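Hypothetical protein (Thermotoga maritima, PDB 2NZC) is of unknown function but is probably a regulator of the iron-only hydrogenase system, built as a single small ACT-like domain. Local coordinates at residues D[14-18]-D[19-23]; D[63-66]-D[67-71]. All coordinates share one frame; numbering follows the deposited sequence.

The chain folds as a beta-alpha-beta-beta-alpha-beta unit, the ferredoxin-like arrangement of ACT domains, with an antiparallel sheet in strand order 2-3-1-4 packed against two helices. Contact 1 (14-18 with 19-23) is the turn from strand 6-15 into helix 18-30; contact 2 (63-66 with 67-71) lies in the C-terminal part of the second helix, 59-69. Their centres are about 15 Å apart and their nearest atoms about 6 Å, without touching. They are related through shared elements: Leu-65 and Leu-69 of contact 2 pack on helix 18-30 and strand 6-15, the two elements that contact 1 joins. A bound acetic acid, probably from the crystallisation liquor, lies about 4 Å from the side chain of Tyr-21 in contact 1.

Contact 1: residues D[14-18]-D[19-23]; sequences VEDRE and KAYRQ
The chain leaves strand 6-15 at Glu-15, turns through Asp-16 and enters helix 18-30 with Arg-17 at the N-cap position, where two i to i+4 backbone bonds start the helix: Tyr-21 N to Arg-17 O (3.3 Å) and Arg-22 N to Glu-18 O (2.9 Å). Inside the turn, CB of Ala-20 lies 3.8 Å from Val-14 CG1 and 3.5 Å from Glu-15 O. A small methyl suits this place, since the strand backbone passes so close. Val-14 brings CG1 there by setting it anti to its own nitrogen (chi1 -162°).

On the outer side, Arg-17 runs extended from CG to NE, and one face of its guanidinium lies over the Ala-20 methyl. At the edge, NH2 of Arg-17 meets Glu-15 OE1 at 2.7 Å, only 1° out of the guanidinium plane and on the anti lone pair of that oxygen. This salt bridge closes across the turn and, with the methyl on a face, helps set how the guanidinium is rotated. At the start of the helix Glu-18 lies side by side with Arg-22, one turn further on, in a longer, weaker salt bridge. Glu-18 OE2 is 3.4 Å from Arg-22 NH2, near the guanidinium plane, while carboxylate and guanidinium are turned 87° apart. A negative charge in the first turn would probably also be favourable near the positive end of the helix dipole. Asp-16 OD1 approaches the Tyr-21 ring obliquely, 3.7 Å from CD2.

The strand end is held on both flanks, as Val-14 and Asp-16 exchange backbone hydrogen bonds with Ala-49 and Asn-47, and Glu-15 with Gly-74. Val-14 also packs on Ile-51 of strand 48-57, which ties this first beta-alpha turn to the central strands of the sheet where helix 18-30 starts.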
# COMPACT_ATOMS: atom_id res chain seq x y z
N VAL D 14 -15.78 -1.08 -3.53
CA VAL D 14 -16.43 -1.81 -4.63
C VAL D 14 -17.03 -3.13 -4.17
O VAL D 14 -16.41 -3.86 -3.41
CB VAL D 14 -15.41 -2.16 -5.74
CG1 VAL D 14 -16.15 -2.52 -7.05
CG2 VAL D 14 -14.45 -1.05 -5.99
N GLU D 15 -18.24 -3.45 -4.64
CA GLU D 15 -18.79 -4.81 -4.49
C GLU D 15 -18.04 -5.73 -5.47
O GLU D 15 -17.99 -5.44 -6.66
CB GLU D 15 -20.30 -4.83 -4.70
CG GLU D 15 -20.98 -3.68 -3.96
CD GLU D 15 -22.49 -3.76 -3.89
OE1 GLU D 15 -23.14 -4.31 -4.81
OE2 GLU D 15 -23.03 -3.25 -2.88
N ASP D 16 -17.43 -6.80 -4.95
CA ASP D 16 -16.35 -7.51 -5.65
C ASP D 16 -16.84 -8.50 -6.69
O ASP D 16 -16.24 -9.57 -6.88
CB ASP D 16 -15.39 -8.21 -4.66
CG ASP D 16 -13.90 -8.11 -5.08
OD1 ASP D 16 -13.55 -7.24 -5.93
OD2 ASP D 16 -13.06 -8.88 -4.52
N ARG D 17 -17.95 -8.15 -7.36
CA ARG D 17 -18.43 -8.92 -8.50
C ARG D 17 -17.67 -8.53 -9.79
O ARG D 17 -16.90 -7.57 -9.80
CB ARG D 17 -19.95 -8.77 -8.66
CG ARG D 17 -20.43 -7.39 -9.02
CD ARG D 17 -21.92 -7.37 -9.07
NE ARG D 17 -22.44 -6.07 -9.44
CZ ARG D 17 -22.80 -5.13 -8.56
NH1 ARG D 17 -23.27 -3.97 -9.00
NH2 ARG D 17 -22.69 -5.36 -7.26
N GLU D 18 -17.89 -9.31 -10.85
CA GLU D 18 -17.11 -9.18 -12.08
C GLU D 18 -17.23 -7.81 -12.75
O GLU D 18 -16.21 -7.12 -12.93
CB GLU D 18 -17.44 -10.32 -13.07
CG GLU D 18 -18.74 -10.14 -13.86
CD GLU D 18 -18.68 -10.81 -15.24
OE1 GLU D 18 -17.93 -11.81 -15.38
OE2 GLU D 18 -19.40 -10.36 -16.18
N LYS D 19 -18.46 -7.42 -13.09
CA LYS D 19 -18.76 -6.17 -13.80
C LYS D 19 -18.21 -4.94 -13.08
O LYS D 19 -17.46 -4.15 -13.68
CB LYS D 19 -20.27 -6.03 -13.97
CG LYS D 19 -20.72 -5.01 -15.01
CD LYS D 19 -22.21 -5.18 -15.29
CE LYS D 19 -22.69 -4.33 -16.46
NZ LYS D 19 -22.74 -2.86 -16.13
N ALA D 20 -18.58 -4.78 -11.81
CA ALA D 20 -18.17 -3.62 -11.02
C ALA D 20 -16.66 -3.48 -11.01
O ALA D 20 -16.12 -2.41 -11.26
CB ALA D 20 -18.71 -3.70 -9.61
N TYR D 21 -15.96 -4.57 -10.74
CA TYR D 21 -14.51 -4.50 -10.72
C TYR D 21 -13.92 -4.18 -12.10
O TYR D 21 -12.99 -3.39 -12.19
CB TYR D 21 -13.88 -5.74 -10.07
CG TYR D 21 -12.50 -5.45 -9.53
CD1 TYR D 21 -12.01 -4.14 -9.51
CD2 TYR D 21 -11.68 -6.46 -9.04
CE1 TYR D 21 -10.75 -3.83 -9.02
CE2 TYR D 21 -10.40 -6.16 -8.55
CZ TYR D 21 -9.95 -4.85 -8.56
OH TYR D 21 -8.70 -4.53 -8.08
N ARG D 22 -14.49 -4.75 -13.16
CA ARG D 22 -14.04 -4.51 -14.53
C ARG D 22 -14.14 -3.03 -14.90
O ARG D 22 -13.18 -2.44 -15.39
CB ARG D 22 -14.81 -5.39 -15.51
CG ARG D 22 -14.47 -5.18 -17.00
CD ARG D 22 -15.09 -6.24 -17.91
NE ARG D 22 -16.55 -6.26 -17.86
CZ ARG D 22 -17.29 -7.31 -17.50
NH1 ARG D 22 -18.61 -7.22 -17.48
NH2 ARG D 22 -16.72 -8.46 -17.15
N GLN D 23 -15.29 -2.42 -14.63
CA GLN D 23 -15.52 -1.01 -14.94
C GLN D 23 -14.62 -0.07 -14.16
O GLN D 23 -14.10 0.88 -14.72
CB GLN D 23 -16.97 -0.63 -14.71
CG GLN D 23 -17.96 -1.22 -15.68
CD GLN D 23 -19.34 -1.21 -15.09
OE1 GLN D 23 -19.51 -1.57 -13.93
NE2 GLN D 23 -20.32 -0.78 -15.87

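Contact 2: residues D[63-66]-D[67-71]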
# COMPACT_ATOMS: atom_id res chain seq x y z
N GLY D 63 -12.53 15.72 -11.12
CA GLY D 63 -13.98 15.82 -11.35
C GLY D 63 -14.50 14.80 -12.34
O GLY D 63 -15.54 14.18 -12.11
N ALA D 64 -13.76 14.61 -13.44
CA ALA D 64 -14.10 13.62 -14.45
C ALA D 64 -14.08 12.22 -13.84
O ALA D 64 -15.02 11.44 -14.07
CB ALA D 64 -13.13 13.70 -15.66
N LEU D 65 -13.05 11.93 -13.06
CA LEU D 65 -12.84 10.62 -12.47
C LEU D 65 -13.94 10.29 -11.43
O LEU D 65 -14.56 9.23 -11.47
CB LEU D 65 -11.44 10.53 -11.83
CG LEU D 65 -11.06 9.21 -11.16
CD1 LEU D 65 -11.23 8.00 -12.12
CD2 LEU D 65 -9.63 9.26 -10.59
N SER D 66 -14.15 11.22 -10.51
CA SER D 66 -15.20 11.13 -9.50
C SER D 66 -16.62 10.96 -10.06
O SER D 66 -17.39 10.12 -9.57
CB SER D 66 -15.12 12.37 -8.60
OG SER D 66 -13.85 12.36 -7.93
N GLY D 67 -16.96 11.75 -11.08
CA GLY D 67 -18.27 11.65 -11.74
C GLY D 67 -18.46 10.27 -12.32
O GLY D 67 -19.52 9.67 -12.18
N LYS D 68 -17.41 9.74 -12.94
CA LYS D 68 -17.48 8.46 -13.63
C LYS D 68 -17.55 7.27 -12.68
O LYS D 68 -18.39 6.38 -12.86
CB LYS D 68 -16.32 8.31 -14.63
CG LYS D 68 -16.44 9.27 -15.82
CD LYS D 68 -15.20 9.23 -16.69
CE LYS D 68 -15.24 10.29 -17.77
NZ LYS D 68 -16.40 10.08 -18.69
N LEU D 69 -16.69 7.25 -11.66
CA LEU D 69 -16.74 6.22 -10.63
C LEU D 69 -18.13 6.13 -10.00
O LEU D 69 -18.68 5.03 -9.84
CB LEU D 69 -15.66 6.43 -9.55
CG LEU D 69 -14.24 6.05 -9.93
CD1 LEU D 69 -13.21 6.63 -8.96
CD2 LEU D 69 -14.07 4.54 -10.09
N GLY D 70 -18.72 7.30 -9.71
CA GLY D 70 -20.04 7.38 -9.09
C GLY D 70 -21.19 6.93 -9.97
O GLY D 70 -22.31 6.74 -9.50
N GLN D 71 -20.91 6.77 -11.27
CA GLN D 71 -21.90 6.26 -12.21
C GLN D 71 -21.78 4.73 -12.35
O GLN D 71 -22.50 4.13 -13.13
CB GLN D 71 -21.76 6.95 -13.58
CG GLN D 71 -22.11 8.45 -13.58
CD GLN D 71 -22.34 9.04 -14.98
OE1 GLN D 71 -22.15 10.24 -15.20
NE2 GLN D 71 -22.77 8.20 -15.92
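The second helix of the ferredoxin-like fold, 59-69, nears its C-terminal end here, and its last turns are held by a ladder of i to i+4 bonds between residues 63 and 70. Gly-67 N bonds to Gly-63 O (3.0 Å), Lys-68 N to Ala-64 O, Leu-69 N to Leu-65 O and Gly-70 N to Ser-66 O (3.1 Å). The bond from Leu-69 N to Leu-65 O is the straightest of the four, with an N-H...O angle of 176° at 2.9 Å.

Leu-65 and Leu-69, one turn apart, point the same way and touch through their CD1 methyls at 4.0 Å. Branched leucines suit this buried face, where both reach Leu-27 of helix 18-30 and Leu-10 of strand 6-15. Their first torsions differ: Leu-65 sets CG anti to its nitrogen (chi1 -180°), whereas Leu-69 sets it beside its own (chi1 -76°).

On an exposed flank, Lys-68 lays its aliphatic chain past the Ala-64 carbonyl, CG 3.1 Å from Ala-64 O. Lysine suits the place, its long stem touching Leu-27 and Phe-31 on an otherwise exposed residue. Gly-63 and Gly-67 keep an exposed side of the helix without side chains. Ser-66 turns its hydroxyl back beside its own nitrogen, and that OG is hydrogen-bonded both to Ile-62 O, one turn earlier, and to Thr-79 OG1 of strand 75-81.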